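Local coordinates for protein Ton_1535 (Thermococcus onnurineus, PDB 3ZPJ) that is of unknown function but folds as an all-helical alpha-solenoid whose course is marked by an unusual left-handed helical turn, at residues Tyr229-Ile234 with Leu248-Trp253; Leu172-Ala177 with Gln217-Leu222; Trp253-Arg256 with Glu261-Asp264; Gly225-Ala230 with Val257-Tyr262. One frame throughout, in Å; residues are numbered along the deposited sequence.

Interaction 1. Residues Tyr229-Ile234 with Leu248-Trp253; sequences YALAII and LEVALW
Between segments 229-234 and 248-253 the nearest CA atoms are those of L231 and V250, 7.7 Å apart, and the two segments run in broadly opposite directions as the arms of a helical hairpin. V250 is the centre of the contact. Its CB bond points at the facing helix, and each of its two methyls meets a different residue there. With CG1 anti to the backbone N (chi1 160°), the valine fork spreads so that CG1 lies 3.8 Å from L231 CD2, while CG2 lies 3.7 Å from I234 CD1. L231 and I234 are three positions apart and therefore present neighbouring branches from one side of their helix. The leucine does not aim straight across: its CB bond runs obliquely to the partner helix, and only the far end of the chain, CD2 and behind it CG, swings in to the valine. I234 does point across, and it extends its long arm so that the terminal methyl slides past V250 in the opposite direction. Around this trio the packing continues, since L231 also touches V265 of helix 262-271, and L222 of helix 216-223 reaches V250 CG2. The two segments bury only 122 Å² between them, both sides summed. No hydrogen bond or charge pair crosses the gap, and the backbone polar groups bond within their own helices, as in I234 N to A230 O at 3.0 Å. The hairpin arms are thus joined here by methyl-to-methyl dispersion and the hydrophobic effect, so steric fit, not directional bonding, probably sets their spacing.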
# COMPACT_ATOMS: atom_id res chain seq x y z
N TYR A 229 5.65 -14.62 9.43
CA TYR A 229 6.59 -13.90 8.59
C TYR A 229 6.45 -12.37 8.74
O TYR A 229 7.45 -11.65 8.83
CB TYR A 229 6.42 -14.33 7.13
CG TYR A 229 7.38 -13.65 6.18
CD1 TYR A 229 8.72 -14.02 6.14
CD2 TYR A 229 6.95 -12.64 5.35
CE1 TYR A 229 9.61 -13.40 5.28
CE2 TYR A 229 7.83 -12.02 4.49
CZ TYR A 229 9.16 -12.40 4.45
OH TYR A 229 10.02 -11.77 3.58
N ALA A 230 5.22 -11.88 8.77
CA ALA A 230 4.95 -10.46 8.93
C ALA A 230 5.34 -9.97 10.34
O ALA A 230 5.95 -8.91 10.51
CB ALA A 230 3.48 -10.18 8.68
N LEU A 231 4.98 -10.75 11.34
CA LEU A 231 5.37 -10.46 12.71
C LEU A 231 6.88 -10.39 12.81
O LEU A 231 7.42 -9.53 13.51
CB LEU A 231 4.83 -11.54 13.62
CG LEU A 231 3.34 -11.36 13.84
CD1 LEU A 231 2.79 -12.53 14.64
CD2 LEU A 231 3.10 -10.02 14.55
N ALA A 232 7.56 -11.28 12.10
CA ALA A 232 9.02 -11.29 12.08
C ALA A 232 9.56 -9.98 11.54
O ALA A 232 10.51 -9.43 12.09
CB ALA A 232 9.53 -12.46 11.26
N ILE A 233 8.95 -9.46 10.47
CA ILE A 233 9.42 -8.19 9.90
C ILE A 233 9.25 -7.07 10.90
O ILE A 233 10.13 -6.22 11.07
CB ILE A 233 8.67 -7.83 8.62
CG1 ILE A 233 8.90 -8.90 7.55
CG2 ILE A 233 9.12 -6.48 8.12
CD1 ILE A 233 7.94 -8.82 6.38
N ILE A 234 8.10 -7.08 11.58
CA ILE A 234 7.79 -6.08 12.59
C ILE A 234 8.83 -6.03 13.74
O ILE A 234 9.23 -4.95 14.15
CB ILE A 234 6.35 -6.24 13.10
CG1 ILE A 234 5.37 -6.05 11.94
CG2 ILE A 234 6.05 -5.24 14.19
CD1 ILE A 234 3.94 -6.37 12.29
N LEU A 248 -0.29 -5.50 17.84
CA LEU A 248 -1.72 -5.43 18.12
C LEU A 248 -2.58 -5.30 16.86
O LEU A 248 -3.62 -5.94 16.74
CB LEU A 248 -2.03 -4.29 19.10
CG LEU A 248 -1.43 -4.53 20.48
CD1 LEU A 248 -1.73 -3.39 21.45
CD2 LEU A 248 -1.97 -5.82 21.03
N GLU A 249 -2.14 -4.45 15.93
CA GLU A 249 -2.85 -4.30 14.67
C GLU A 249 -2.88 -5.64 13.95
O GLU A 249 -3.90 -6.02 13.38
CB GLU A 249 -2.19 -3.20 13.79
CG GLU A 249 -2.28 -1.79 14.39
CD GLU A 249 -1.74 -0.68 13.47
OE1 GLU A 249 -0.75 -0.91 12.74
OE2 GLU A 249 -2.31 0.44 13.51
N VAL A 250 -1.78 -6.38 14.01
CA VAL A 250 -1.74 -7.67 13.36
C VAL A 250 -2.68 -8.65 14.04
O VAL A 250 -3.42 -9.38 13.37
CB VAL A 250 -0.31 -8.23 13.29
CG1 VAL A 250 -0.34 -9.74 13.07
CG2 VAL A 250 0.42 -7.56 12.16
N ALA A 251 -2.68 -8.65 15.37
CA ALA A 251 -3.59 -9.53 16.11
C ALA A 251 -5.03 -9.21 15.69
O ALA A 251 -5.85 -10.10 15.52
CB ALA A 251 -3.41 -9.35 17.60
N LEU A 252 -5.32 -7.93 15.51
CA LEU A 252 -6.66 -7.50 15.16
C LEU A 252 -7.04 -8.01 13.76
O LEU A 252 -8.18 -8.42 13.52
CB LEU A 252 -6.75 -5.97 15.21
CG LEU A 252 -8.14 -5.36 15.04
CD1 LEU A 252 -9.12 -6.01 16.02
CD2 LEU A 252 -8.07 -3.87 15.25
N TRP A 253 -6.09 -8.01 12.85
CA TRP A 253 -6.40 -8.49 11.51
C TRP A 253 -6.60 -10.01 11.54
O TRP A 253 -7.50 -10.55 10.90
CB TRP A 253 -5.32 -8.09 10.49
CG TRP A 253 -5.62 -8.71 9.18
CD1 TRP A 253 -5.01 -9.79 8.61
CD2 TRP A 253 -6.66 -8.32 8.28
NE1 TRP A 253 -5.60 -10.09 7.41
CE2 TRP A 253 -6.62 -9.19 7.18
CE3 TRP A 253 -7.62 -7.29 8.29
CZ2 TRP A 253 -7.50 -9.09 6.11
CZ3 TRP A 253 -8.50 -7.20 7.24
CH2 TRP A 253 -8.43 -8.09 6.16

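Interaction 2. Residues Leu172-Ala177 with Gln217-Leu222; sequences LPSNEA and QIRAAL
The carbonyl oxygen L172 O is gripped by both terminal nitrogens of R219, a forked arrangement in which one arm dominates. R219 NH1 donates to L172 O over 2.7 Å with an N-H...O angle of 161°, whereas the bond from R219 NH2 to the same oxygen is weak, at 3.3 Å. NH1 lies in the carbonyl plane of L172, and the oxygen in turn sits at the edge of the guanidinium, almost in its plane. Within the alpha-solenoid this fastens helix 216-223 to the entry of helix 174-190, where P173 occupies the N-cap position. A bend at chi3 (-42°) turns the guanidinium aside from the aliphatic chain and brings its edge to the carbonyl. That chain passes close to S174: R219 CD is 3.2 Å from S174 OG, a tight approach without a hydrogen bond. The serine hydroxyl is directed to backbone oxygens, chiefly V210 O, with A207 O also within bonding distance. The guanidinium has further partners, a hydrogen bond between NH2 and the hydroxyl of Y181 and weak bonds to the carbonyls of G214 and G169. This set of oxygens probably offsets the cost of burying a positive charge beside the start of a helix. S174 N lies 3.5 Å from R219 NH1; both are donors and do not bond to each other, while S174 has a backbone bond with G214, whose oxygen NH1 reaches weakly. On the other arm, R219 NH2 rests against the methyl of A177, with NH2 to CB at 3.8 Å.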
# COMPACT_ATOMS: atom_id res chain seq x y z
N LEU A 172 2.62 0.37 -2.01
CA LEU A 172 2.73 1.53 -1.12
C LEU A 172 2.44 1.20 0.33
O LEU A 172 1.77 0.21 0.63
CB LEU A 172 1.77 2.63 -1.58
CG LEU A 172 2.14 3.25 -2.92
CD1 LEU A 172 1.03 4.17 -3.41
CD2 LEU A 172 3.47 3.99 -2.84
N PRO A 173 2.95 2.02 1.25
CA PRO A 173 2.51 1.88 2.64
C PRO A 173 1.03 2.28 2.77
O PRO A 173 0.51 3.04 1.93
CB PRO A 173 3.41 2.86 3.40
CG PRO A 173 3.80 3.89 2.36
CD PRO A 173 3.95 3.09 1.09
N SER A 174 0.38 1.77 3.82
CA SER A 174 -1.06 1.95 4.04
C SER A 174 -1.54 3.39 3.86
O SER A 174 -2.55 3.62 3.21
CB SER A 174 -1.50 1.43 5.42
OG SER A 174 -1.49 0.00 5.50
N ASN A 175 -0.84 4.36 4.44
CA ASN A 175 -1.36 5.73 4.38
C ASN A 175 -1.37 6.24 2.94
O ASN A 175 -2.28 6.96 2.54
CB ASN A 175 -0.59 6.69 5.29
CG ASN A 175 0.86 6.81 4.91
OD1 ASN A 175 1.48 5.85 4.45
ND2 ASN A 175 1.41 7.99 5.07
N GLU A 176 -0.38 5.84 2.16
CA GLU A 176 -0.33 6.26 0.78
C GLU A 176 -1.19 5.37 -0.10
O GLU A 176 -1.76 5.84 -1.08
CB GLU A 176 1.12 6.32 0.29
CG GLU A 176 1.95 7.38 1.02
CD GLU A 176 3.44 7.24 0.78
OE1 GLU A 176 3.85 6.29 0.06
OE2 GLU A 176 4.21 8.08 1.30
N ALA A 177 -1.33 4.10 0.27
CA ALA A 177 -2.04 3.14 -0.56
C ALA A 177 -3.55 3.36 -0.62
O ALA A 177 -4.21 2.99 -1.60
CB ALA A 177 -1.73 1.71 -0.11
N GLN A 217 5.19 -5.05 2.12
CA GLN A 217 5.57 -6.47 2.23
C GLN A 217 4.89 -7.14 3.43
O GLN A 217 4.71 -8.37 3.46
CB GLN A 217 7.09 -6.62 2.30
CG GLN A 217 7.73 -6.00 3.53
CD GLN A 217 8.21 -4.56 3.33
OE1 GLN A 217 7.56 -3.74 2.65
NE2 GLN A 217 9.35 -4.24 3.93
N ILE A 218 4.53 -6.33 4.42
CA ILE A 218 3.78 -6.79 5.58
C ILE A 218 2.32 -7.05 5.18
O ILE A 218 1.77 -8.10 5.49
CB ILE A 218 3.90 -5.78 6.77
CG1 ILE A 218 5.25 -5.93 7.47
CG2 ILE A 218 2.79 -5.98 7.78
CD1 ILE A 218 5.72 -4.67 8.17
N ARG A 219 1.70 -6.10 4.49
CA ARG A 219 0.32 -6.30 4.07
C ARG A 219 0.23 -7.51 3.15
O ARG A 219 -0.68 -8.33 3.30
CB ARG A 219 -0.29 -5.05 3.43
CG ARG A 219 -0.28 -3.84 4.36
CD ARG A 219 -1.36 -2.84 3.98
NE ARG A 219 -1.46 -2.68 2.53
CZ ARG A 219 -0.60 -1.98 1.80
NH1 ARG A 219 0.44 -1.39 2.40
NH2 ARG A 219 -0.76 -1.87 0.48
N ALA A 220 1.21 -7.63 2.24
CA ALA A 220 1.28 -8.79 1.33
C ALA A 220 1.37 -10.12 2.09
O ALA A 220 0.74 -11.11 1.72
CB ALA A 220 2.44 -8.66 0.35
N ALA A 221 2.16 -10.15 3.15
CA ALA A 221 2.28 -11.37 3.93
C ALA A 221 0.97 -11.69 4.65
O ALA A 221 0.54 -12.85 4.70
CB ALA A 221 3.44 -11.27 4.92
N LEU A 222 0.34 -10.66 5.21
CA LEU A 222 -0.87 -10.86 6.01
C LEU A 222 -1.99 -11.41 5.14
O LEU A 222 -2.72 -12.31 5.55
CB LEU A 222 -1.30 -9.55 6.65
CG LEU A 222 -0.35 -9.16 7.79
CD1 LEU A 222 -0.75 -7.87 8.46
CD2 LEU A 222 -0.30 -10.31 8.81

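Interaction 3. Residues Trp253-Arg256 with Glu261-Asp264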
# COMPACT_ATOMS: atom_id res chain seq x y z
N TRP A 253 -6.09 -8.01 12.85
CA TRP A 253 -6.40 -8.49 11.51
C TRP A 253 -6.60 -10.01 11.54
O TRP A 253 -7.50 -10.55 10.90
CB TRP A 253 -5.32 -8.09 10.49
CG TRP A 253 -5.62 -8.71 9.18
CD1 TRP A 253 -5.01 -9.79 8.61
CD2 TRP A 253 -6.66 -8.32 8.28
NE1 TRP A 253 -5.60 -10.09 7.41
CE2 TRP A 253 -6.62 -9.19 7.18
CE3 TRP A 253 -7.62 -7.29 8.29
CZ2 TRP A 253 -7.50 -9.09 6.11
CZ3 TRP A 253 -8.50 -7.20 7.24
CH2 TRP A 253 -8.43 -8.09 6.16
N MET A 254 -5.77 -10.70 12.32
CA MET A 254 -5.90 -12.14 12.45
C MET A 254 -7.28 -12.46 13.02
O MET A 254 -7.91 -13.46 12.64
CB MET A 254 -4.78 -12.70 13.34
CG MET A 254 -3.39 -12.39 12.81
SD MET A 254 -2.06 -13.04 13.80
CE MET A 254 -2.50 -14.74 13.70
N LYS A 255 -7.75 -11.61 13.93
CA LYS A 255 -9.02 -11.85 14.61
C LYS A 255 -10.14 -11.74 13.60
O LYS A 255 -11.12 -12.46 13.68
CB LYS A 255 -9.22 -10.83 15.72
CG LYS A 255 -10.47 -11.02 16.57
CD LYS A 255 -10.66 -9.80 17.46
CE LYS A 255 -12.10 -9.64 17.94
NZ LYS A 255 -12.43 -10.61 19.02
N ARG A 256 -9.98 -10.85 12.64
CA ARG A 256 -11.03 -10.57 11.67
C ARG A 256 -11.10 -11.57 10.52
O ARG A 256 -12.14 -11.73 9.88
CB ARG A 256 -10.88 -9.13 11.19
CG ARG A 256 -11.14 -8.17 12.34
CD ARG A 256 -10.93 -6.71 12.00
NE ARG A 256 -11.45 -5.86 13.07
CZ ARG A 256 -11.28 -4.54 13.12
NH1 ARG A 256 -10.59 -3.92 12.17
NH2 ARG A 256 -11.79 -3.84 14.12
N GLU A 261 -5.44 -17.80 16.67
CA GLU A 261 -4.09 -17.64 17.19
C GLU A 261 -3.80 -16.19 17.55
O GLU A 261 -2.76 -15.88 18.14
CB GLU A 261 -3.05 -18.14 16.18
CG GLU A 261 -2.78 -19.62 16.22
CD GLU A 261 -1.48 -19.97 15.50
OE1 GLU A 261 -1.22 -19.41 14.41
OE2 GLU A 261 -0.73 -20.81 16.04
N TYR A 262 -4.71 -15.29 17.19
CA TYR A 262 -4.51 -13.89 17.50
C TYR A 262 -4.39 -13.66 19.02
O TYR A 262 -3.68 -12.77 19.46
CB TYR A 262 -5.60 -13.02 16.88
CG TYR A 262 -6.86 -12.89 17.70
CD1 TYR A 262 -7.85 -13.85 17.63
CD2 TYR A 262 -7.06 -11.79 18.53
CE1 TYR A 262 -9.02 -13.73 18.37
CE2 TYR A 262 -8.21 -11.66 19.29
CZ TYR A 262 -9.18 -12.63 19.20
OH TYR A 262 -10.33 -12.50 19.94
N LEU A 263 -5.09 -14.48 19.81
CA LEU A 263 -5.00 -14.37 21.27
C LEU A 263 -3.57 -14.47 21.74
O LEU A 263 -3.13 -13.72 22.60
CB LEU A 263 -5.85 -15.45 21.96
CG LEU A 263 -7.32 -15.30 21.59
CD1 LEU A 263 -8.05 -16.62 21.70
CD2 LEU A 263 -7.96 -14.26 22.47
N ASP A 264 -2.83 -15.41 21.15
CA ASP A 264 -1.42 -15.57 21.47
C ASP A 264 -0.60 -14.32 21.15
O ASP A 264 0.25 -13.92 21.96
CB ASP A 264 -0.84 -16.79 20.75
CG ASP A 264 -1.52 -18.10 21.15
OD1 ASP A 264 -1.96 -18.22 22.32
OD2 ASP A 264 -1.61 -19.00 20.29
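M254 and Y262 bring the two segments to within 5.5 Å between CA atoms, a close approach made where helix 240-256 ends and helix 262-271 begins, with four loop residues between the segments. Such short spacing puts the first side-chain carbons in direct contact, M254 CB to Y262 CB at 3.6 Å. The tyrosine CG stands between its own backbone N and carbonyl carbon (chi1 85°), which raises the ring beside the last turn of the preceding helix. There K255 lies across one face. Its CG sits 3.5 Å from the Y262 ring centroid, 20° off the ring normal, a CH-pi contact, and CD continues over the ring toward the hydroxyl end. A final bend at chi4 (75°) carries the ammonium round the rim, so that K255 NZ donates to Y262 OH over 3.0 Å. The same NZ also bonds to the carbonyl of L293, linking this pair to the end of helix 280-293. L263 CG lies over the opposite face of the Y262 ring, offset toward the rim, 3.9 Å above the plane, so aliphatic carbons flank the ring on both faces. On the methionine side, M254 CE comes to 4.2 Å from E261 CB. Altogether 227 Å² is buried. The arrangement is a tight interhelical turn of an alpha-solenoid, with helix 240-256 closed by a Schellman motif in which N259 N bonds back to M254 O and N258 is the positive-phi residue.

Interaction 4. Residues Gly225-Ala230 with Val257-Tyr262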
# COMPACT_ATOMS: atom_id res chain seq x y z
N GLY A 225 -1.86 -14.83 4.64
CA GLY A 225 -1.89 -15.56 5.91
C GLY A 225 -0.53 -16.02 6.41
O GLY A 225 -0.43 -16.95 7.22
N LYS A 226 0.54 -15.39 5.93
CA LYS A 226 1.87 -15.74 6.45
C LYS A 226 2.15 -14.87 7.67
O LYS A 226 3.01 -13.98 7.64
CB LYS A 226 2.96 -15.56 5.38
CG LYS A 226 2.82 -16.44 4.10
CD LYS A 226 2.21 -17.81 4.35
CE LYS A 226 1.86 -18.52 3.02
NZ LYS A 226 1.08 -19.79 3.18
N ASN A 227 1.40 -15.10 8.73
CA ASN A 227 1.41 -14.19 9.86
C ASN A 227 2.75 -14.09 10.60
O ASN A 227 3.19 -12.99 10.98
CB ASN A 227 0.27 -14.55 10.82
CG ASN A 227 -1.08 -14.33 10.18
OD1 ASN A 227 -1.28 -13.31 9.53
ND2 ASN A 227 -1.98 -15.31 10.30
N HIS A 228 3.41 -15.22 10.77
CA HIS A 228 4.64 -15.26 11.53
C HIS A 228 5.72 -14.53 10.75
O HIS A 228 6.57 -13.85 11.33
CB HIS A 228 5.00 -16.70 11.87
CG HIS A 228 4.02 -17.35 12.80
ND1 HIS A 228 3.44 -16.68 13.86
CD2 HIS A 228 3.50 -18.60 12.82
CE1 HIS A 228 2.61 -17.49 14.49
NE2 HIS A 228 2.63 -18.66 13.88
N TYR A 229 5.65 -14.62 9.43
CA TYR A 229 6.59 -13.90 8.59
C TYR A 229 6.45 -12.37 8.74
O TYR A 229 7.45 -11.65 8.83
CB TYR A 229 6.42 -14.33 7.13
CG TYR A 229 7.38 -13.65 6.18
CD1 TYR A 229 8.72 -14.02 6.14
CD2 TYR A 229 6.95 -12.64 5.35
CE1 TYR A 229 9.61 -13.40 5.28
CE2 TYR A 229 7.83 -12.02 4.49
CZ TYR A 229 9.16 -12.40 4.45
OH TYR A 229 10.02 -11.77 3.58
N ALA A 230 5.22 -11.88 8.77
CA ALA A 230 4.95 -10.46 8.93
C ALA A 230 5.34 -9.97 10.34
O ALA A 230 5.95 -8.91 10.51
CB ALA A 230 3.48 -10.18 8.68
N VAL A 257 -9.99 -12.26 10.25
CA VAL A 257 -10.02 -13.38 9.33
C VAL A 257 -10.19 -14.70 10.10
O VAL A 257 -9.84 -15.78 9.64
CB VAL A 257 -8.78 -13.40 8.40
CG1 VAL A 257 -8.67 -12.08 7.67
CG2 VAL A 257 -7.50 -13.66 9.20
N ASN A 258 -10.75 -14.59 11.29
CA ASN A 258 -11.12 -15.76 12.07
C ASN A 258 -9.96 -16.71 12.34
O ASN A 258 -10.13 -17.92 12.31
CB ASN A 258 -12.29 -16.47 11.39
CG ASN A 258 -13.46 -15.54 11.18
OD1 ASN A 258 -13.88 -14.86 12.11
ND2 ASN A 258 -13.95 -15.47 9.95
N ASN A 259 -8.78 -16.15 12.58
CA ASN A 259 -7.64 -16.94 13.02
C ASN A 259 -7.48 -16.78 14.53
O ASN A 259 -7.05 -15.74 15.01
CB ASN A 259 -6.38 -16.46 12.30
CG ASN A 259 -5.15 -17.27 12.67
OD1 ASN A 259 -5.11 -17.98 13.69
ND2 ASN A 259 -4.12 -17.16 11.83
N MET A 260 -7.85 -17.81 15.28
CA MET A 260 -7.89 -17.71 16.74
C MET A 260 -6.52 -17.66 17.44
O MET A 260 -6.44 -17.48 18.67
CB MET A 260 -8.78 -18.81 17.34
CG MET A 260 -10.29 -18.63 17.04
SD MET A 260 -11.10 -17.18 17.81
CE MET A 260 -11.23 -16.07 16.41
N GLU A 261 -5.44 -17.80 16.67
CA GLU A 261 -4.09 -17.64 17.19
C GLU A 261 -3.80 -16.19 17.55
O GLU A 261 -2.76 -15.88 18.14
CB GLU A 261 -3.05 -18.14 16.18
CG GLU A 261 -2.78 -19.62 16.22
CD GLU A 261 -1.48 -19.97 15.50
OE1 GLU A 261 -1.22 -19.41 14.41
OE2 GLU A 261 -0.73 -20.81 16.04
N TYR A 262 -4.71 -15.29 17.19
CA TYR A 262 -4.51 -13.89 17.50
C TYR A 262 -4.39 -13.66 19.02
O TYR A 262 -3.68 -12.77 19.46
CB TYR A 262 -5.60 -13.02 16.88
CG TYR A 262 -6.86 -12.89 17.70
CD1 TYR A 262 -7.85 -13.85 17.63
CD2 TYR A 262 -7.06 -11.79 18.53
CE1 TYR A 262 -9.02 -13.73 18.37
CE2 TYR A 262 -8.21 -11.66 19.29
CZ TYR A 262 -9.18 -12.63 19.20
OH TYR A 262 -10.33 -12.50 19.94
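N259 faces N227 across the gap between the start of helix 227-237 and the loop 257-262, a turn region of the alpha-solenoid in which N259 to Y262 form a type I beta turn. From CB, which points toward the facing segment, the N259 side chain passes along M254, whose methyl CE lies beside the amide nitrogens of both asparagines. The N259 amide then divides the work. OD1 turns back to its own loop and accepts from E261 N, with E261 N to N259 OD1 at 3.0 Å (N-H...O 155°), a capping bond at the entry to helix 262-271. That bond fixes which end is oxygen, so N259 ND2 is the atom that reaches across, ending 3.2 Å from N227 ND2. As modelled both are donors, no hydrogen bond forms, and the amide planes are 49° apart; at 2.3 Å resolution the oxygen and nitrogen of the N227 amide are not easily told apart, so this approach is doubtful as a strain. Beside it, H228 and E261, both solvent-exposed, meet at about a right angle, H228 NE2 to E261 OE1 being 4.0 Å, too long for a bond.

In the fold
Interaction 2 comes first along the chain and closes before the other three open. It lies near the centre of the chain, whereas interactions 1, 3 and 4 cluster about 6 to 9 Å apart, centre to centre. Interactions 4 and 1 both start on 225-234; interaction 3 begins where interaction 1 ends, at W253, and ends on the same stretch as interaction 4. These two share E261 and Y262 at the loop leading into helix 262-271, so helix 227-237 meets the loop, while helix 240-256 meets both its neighbours. Interaction 2, about 12 Å from interaction 1 between centres, connects through helix 216-223, whose L222 packs on A230. In this part of the solenoid, neighbouring helices along the chain pack on one another in turn.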